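Local coordinates for nascent polypeptide-associated complex protein (Methanothermobacter marburgensis, PDB 1TR8), which probably contacts nascent chains as they emerge from the ribosome, working as a homodimer that also binds ribosomal RNA, at residues D10-I22 / I29-F41. Numbering follows the deposited sequence.
Sequences DMKDLRGVEEVVI and IIIKNPKVNVMEF
Val-36 CG1 lies beside Leu-14 CD2 at 3.8 Å, the two side chains pointing the same way, while Val-36 CG2 touches both methyls of Val-17, those side chains crossing at about a right angle. Pro-34 CG continues this apolar row, reaching Val-17 CG1 and, at 3.7 Å, Val-20 CG2. The backbones pair antiparallel in two places. Lys-12 and Val-38 exchange two hydrogen bonds, and beyond the turn Val-20 with Ile-31 and Ile-22 with Ile-29 do likewise. Between these ladders Leu-14 N still bonds Val-36 O directly, at 2.9 Å, while a water takes the N-H of Val-36 and donates to Leu-14 O.

The segments thus link both small antiparallel sheets of the NAC domain: 35-41 is the middle strand of one, between 12-14 and 44-51, whereas 19-23 forms a hairpin with 27-32 and pairs along its other edge with a strand of the second subunit, carrying the sheet across that interface.

Met-11, a selenomethionine, can be followed outward: CB sits 4.0 Å from Val-38 O, SE packs on Met-39 CG, and CE, brought back by bends at chi2 (-108°) and chi3, ends 3.5 Å from Asn-37 CB. Beside Asn-37, Lys-35 NZ makes a salt bridge with Asp-13 OD1 at 3.1 Å, arriving from above the carboxylate plane. With an alanine at Asn-37, CB would still meet Met-11 CE, but loss of the amide would probably open a gap beside Asp-13 and that methyl. Farther along, the extended Glu-19 runs alongside Ile-30, whose CG2 touches its CG and OE2.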
# COMPACT_ATOMS: atom_id res chain seq x y z
N ASP A 10 -21.33 -15.51 -12.07
CA ASP A 10 -21.97 -14.21 -12.46
C ASP A 10 -20.88 -13.14 -12.65
O ASP A 10 -20.93 -12.05 -12.05
CB ASP A 10 -23.02 -13.75 -11.42
CG ASP A 10 -23.52 -14.88 -10.51
OD1 ASP A 10 -23.90 -15.96 -11.02
OD2 ASP A 10 -23.58 -14.78 -9.25
N MSE A 11 -19.92 -13.44 -13.53
CA MSE A 11 -18.66 -12.69 -13.62
C MSE A 11 -18.65 -11.65 -14.75
O MSE A 11 -19.19 -11.87 -15.83
CB MSE A 11 -17.46 -13.64 -13.80
CG MSE A 11 -17.37 -14.79 -12.79
SE MSE A 11 -15.93 -14.61 -11.46
CE MSE A 11 -14.54 -15.38 -12.42
N LYS A 12 -18.02 -10.53 -14.44
CA LYS A 12 -17.80 -9.42 -15.35
C LYS A 12 -16.29 -9.31 -15.60
O LYS A 12 -15.49 -9.69 -14.75
CB LYS A 12 -18.34 -8.17 -14.67
CG LYS A 12 -18.31 -6.92 -15.51
CD LYS A 12 -19.63 -6.68 -16.27
CE LYS A 12 -19.66 -5.28 -16.91
NZ LYS A 12 -19.35 -4.20 -15.93
N ASP A 13 -15.88 -8.83 -16.77
CA ASP A 13 -14.47 -8.57 -17.04
C ASP A 13 -14.07 -7.21 -16.49
O ASP A 13 -14.89 -6.29 -16.45
CB ASP A 13 -14.17 -8.60 -18.54
CG ASP A 13 -14.26 -9.99 -19.13
OD1 ASP A 13 -13.69 -10.94 -18.54
OD2 ASP A 13 -14.86 -10.23 -20.20
N LEU A 14 -12.84 -7.11 -16.01
CA LEU A 14 -12.28 -5.86 -15.48
C LEU A 14 -11.12 -5.50 -16.36
O LEU A 14 -10.15 -6.25 -16.46
CB LEU A 14 -11.84 -6.02 -14.03
CG LEU A 14 -11.47 -4.75 -13.27
CD1 LEU A 14 -12.71 -3.90 -13.09
CD2 LEU A 14 -10.82 -5.03 -11.91
N ARG A 15 -11.27 -4.39 -17.09
CA ARG A 15 -10.38 -4.03 -18.18
C ARG A 15 -9.35 -2.97 -17.77
O ARG A 15 -9.61 -2.15 -16.89
CB ARG A 15 -11.24 -3.54 -19.37
CG ARG A 15 -10.51 -3.47 -20.67
CD ARG A 15 -11.42 -3.18 -21.85
NE ARG A 15 -10.70 -2.63 -22.99
CZ ARG A 15 -10.58 -1.34 -23.27
NH1 ARG A 15 -11.10 -0.43 -22.45
NH2 ARG A 15 -9.93 -0.95 -24.37
N GLY A 16 -8.16 -3.04 -18.36
CA GLY A 16 -7.10 -2.04 -18.13
C GLY A 16 -6.35 -2.19 -16.82
O GLY A 16 -5.92 -1.20 -16.25
N VAL A 17 -6.20 -3.41 -16.34
CA VAL A 17 -5.48 -3.61 -15.10
C VAL A 17 -4.00 -3.71 -15.43
O VAL A 17 -3.60 -4.53 -16.25
CB VAL A 17 -5.96 -4.85 -14.31
CG1 VAL A 17 -5.08 -5.04 -13.06
CG2 VAL A 17 -7.43 -4.68 -13.90
N GLU A 18 -3.22 -2.82 -14.84
CA GLU A 18 -1.79 -2.76 -15.09
C GLU A 18 -1.00 -3.68 -14.17
O GLU A 18 0.02 -4.21 -14.58
CB GLU A 18 -1.26 -1.33 -14.99
CG GLU A 18 -1.85 -0.44 -16.07
CD GLU A 18 -1.32 0.97 -16.04
OE1 GLU A 18 -0.63 1.35 -15.07
OE2 GLU A 18 -1.59 1.70 -17.02
N GLU A 19 -1.51 -3.92 -12.97
CA GLU A 19 -0.78 -4.70 -11.99
C GLU A 19 -1.72 -5.06 -10.86
O GLU A 19 -2.63 -4.28 -10.51
CB GLU A 19 0.37 -3.84 -11.50
CG GLU A 19 1.38 -4.44 -10.54
CD GLU A 19 2.49 -3.43 -10.23
OE1 GLU A 19 2.88 -2.67 -11.14
OE2 GLU A 19 3.00 -3.39 -9.10
N VAL A 20 -1.48 -6.23 -10.28
CA VAL A 20 -2.10 -6.63 -9.03
C VAL A 20 -0.95 -6.96 -8.11
O VAL A 20 0.03 -7.59 -8.53
CB VAL A 20 -2.97 -7.87 -9.22
CG1 VAL A 20 -3.40 -8.46 -7.87
CG2 VAL A 20 -4.17 -7.51 -10.08
N VAL A 21 -1.04 -6.43 -6.89
CA VAL A 21 -0.08 -6.72 -5.85
C VAL A 21 -0.81 -7.35 -4.68
O VAL A 21 -1.75 -6.75 -4.14
CB VAL A 21 0.62 -5.45 -5.34
CG1 VAL A 21 1.61 -5.82 -4.24
CG2 VAL A 21 1.31 -4.69 -6.49
N ILE A 22 -0.29 -8.49 -4.23
CA ILE A 22 -0.79 -9.17 -3.04
C ILE A 22 0.24 -9.05 -1.93
O ILE A 22 1.34 -9.59 -2.03
CB ILE A 22 -1.07 -10.64 -3.36
CG1 ILE A 22 -1.94 -10.74 -4.61
CG2 ILE A 22 -1.75 -11.26 -2.19
CD1 ILE A 22 -2.10 -12.13 -5.10
N ILE A 29 3.41 -10.38 -3.78
CA ILE A 29 3.33 -11.11 -5.02
C ILE A 29 2.81 -10.11 -6.03
O ILE A 29 1.81 -9.48 -5.79
CB ILE A 29 2.37 -12.33 -4.90
CG1 ILE A 29 2.85 -13.28 -3.80
CG2 ILE A 29 2.29 -13.07 -6.24
CD1 ILE A 29 1.90 -14.41 -3.50
N ILE A 30 3.53 -9.95 -7.14
CA ILE A 30 3.17 -8.97 -8.14
C ILE A 30 2.85 -9.69 -9.45
O ILE A 30 3.65 -10.50 -9.93
CB ILE A 30 4.36 -7.98 -8.36
CG1 ILE A 30 4.68 -7.22 -7.06
CG2 ILE A 30 4.08 -6.98 -9.47
CD1 ILE A 30 5.91 -7.73 -6.41
N ILE A 31 1.66 -9.41 -9.99
CA ILE A 31 1.27 -9.90 -11.31
C ILE A 31 1.10 -8.75 -12.29
O ILE A 31 0.20 -7.92 -12.14
CB ILE A 31 -0.05 -10.68 -11.21
CG1 ILE A 31 0.05 -11.70 -10.07
CG2 ILE A 31 -0.31 -11.40 -12.53
CD1 ILE A 31 -1.19 -12.52 -9.88
N LYS A 32 1.90 -8.76 -13.34
CA LYS A 32 1.86 -7.70 -14.35
C LYS A 32 0.86 -7.99 -15.47
O LYS A 32 0.72 -9.11 -15.93
CB LYS A 32 3.25 -7.45 -14.93
CG LYS A 32 4.13 -6.62 -14.00
CD LYS A 32 5.54 -7.16 -13.86
CE LYS A 32 6.06 -7.00 -12.42
NZ LYS A 32 7.48 -7.46 -12.21
N ASN A 33 0.10 -6.97 -15.84
CA ASN A 33 -0.89 -7.08 -16.90
C ASN A 33 -1.67 -8.39 -16.80
O ASN A 33 -1.72 -9.19 -17.74
CB ASN A 33 -0.20 -6.94 -18.26
CG ASN A 33 0.37 -5.54 -18.48
OD1 ASN A 33 1.57 -5.36 -18.73
ND2 ASN A 33 -0.50 -4.53 -18.37
N PRO A 34 -2.28 -8.60 -15.65
CA PRO A 34 -3.12 -9.76 -15.45
C PRO A 34 -4.45 -9.66 -16.17
O PRO A 34 -4.87 -8.57 -16.57
CB PRO A 34 -3.35 -9.73 -13.95
CG PRO A 34 -3.26 -8.32 -13.59
CD PRO A 34 -2.22 -7.75 -14.45
N LYS A 35 -5.09 -10.81 -16.34
CA LYS A 35 -6.50 -10.85 -16.69
C LYS A 35 -7.31 -10.93 -15.39
O LYS A 35 -6.98 -11.69 -14.47
CB LYS A 35 -6.77 -12.07 -17.58
CG LYS A 35 -8.25 -12.28 -17.81
CD LYS A 35 -8.57 -12.72 -19.24
CE LYS A 35 -10.05 -12.46 -19.50
NZ LYS A 35 -10.62 -11.60 -18.39
N VAL A 36 -8.35 -10.11 -15.28
CA VAL A 36 -9.10 -10.00 -14.04
C VAL A 36 -10.61 -10.04 -14.29
O VAL A 36 -11.14 -9.33 -15.13
CB VAL A 36 -8.77 -8.70 -13.27
CG1 VAL A 36 -9.56 -8.64 -11.98
CG2 VAL A 36 -7.27 -8.58 -12.99
N ASN A 37 -11.28 -10.92 -13.54
CA ASN A 37 -12.72 -11.03 -13.49
C ASN A 37 -13.24 -10.65 -12.11
O ASN A 37 -12.55 -10.84 -11.11
CB ASN A 37 -13.14 -12.46 -13.80
CG ASN A 37 -13.00 -12.80 -15.26
OD1 ASN A 37 -12.78 -11.92 -16.08
ND2 ASN A 37 -13.12 -14.08 -15.60
N VAL A 38 -14.46 -10.14 -12.05
CA VAL A 38 -15.06 -9.75 -10.78
C VAL A 38 -16.52 -10.21 -10.67
O VAL A 38 -17.24 -10.31 -11.66
CB VAL A 38 -14.93 -8.22 -10.56
CG1 VAL A 38 -15.70 -7.47 -11.60
CG2 VAL A 38 -15.41 -7.82 -9.15
N MSE A 39 -16.94 -10.50 -9.45
CA MSE A 39 -18.34 -10.77 -9.13
C MSE A 39 -18.62 -10.32 -7.71
O MSE A 39 -17.72 -10.24 -6.88
CB MSE A 39 -18.68 -12.25 -9.27
CG MSE A 39 -17.82 -13.20 -8.47
SE MSE A 39 -18.92 -14.71 -7.95
CE MSE A 39 -19.38 -14.01 -6.25
N GLU A 40 -19.88 -9.99 -7.43
CA GLU A 40 -20.29 -9.62 -6.08
C GLU A 40 -21.31 -10.65 -5.60
O GLU A 40 -22.19 -11.06 -6.35
CB GLU A 40 -20.86 -8.20 -6.05
CG GLU A 40 -20.99 -7.56 -4.67
CD GLU A 40 -20.72 -6.06 -4.71
OE1 GLU A 40 -20.33 -5.58 -5.79
OE2 GLU A 40 -20.86 -5.36 -3.69
N PHE A 41 -21.13 -11.11 -4.38
CA PHE A 41 -22.03 -12.08 -3.79
C PHE A 41 -22.14 -11.86 -2.29
O PHE A 41 -21.13 -11.89 -1.58
CB PHE A 41 -21.55 -13.51 -4.09
CG PHE A 41 -22.36 -14.58 -3.42
CD1 PHE A 41 -23.68 -14.79 -3.80
CD2 PHE A 41 -21.80 -15.39 -2.44
CE1 PHE A 41 -24.43 -15.81 -3.20
CE2 PHE A 41 -22.55 -16.39 -1.83
CZ PHE A 41 -23.87 -16.60 -2.21
O HOH W 1 -9.06 -8.50 -17.36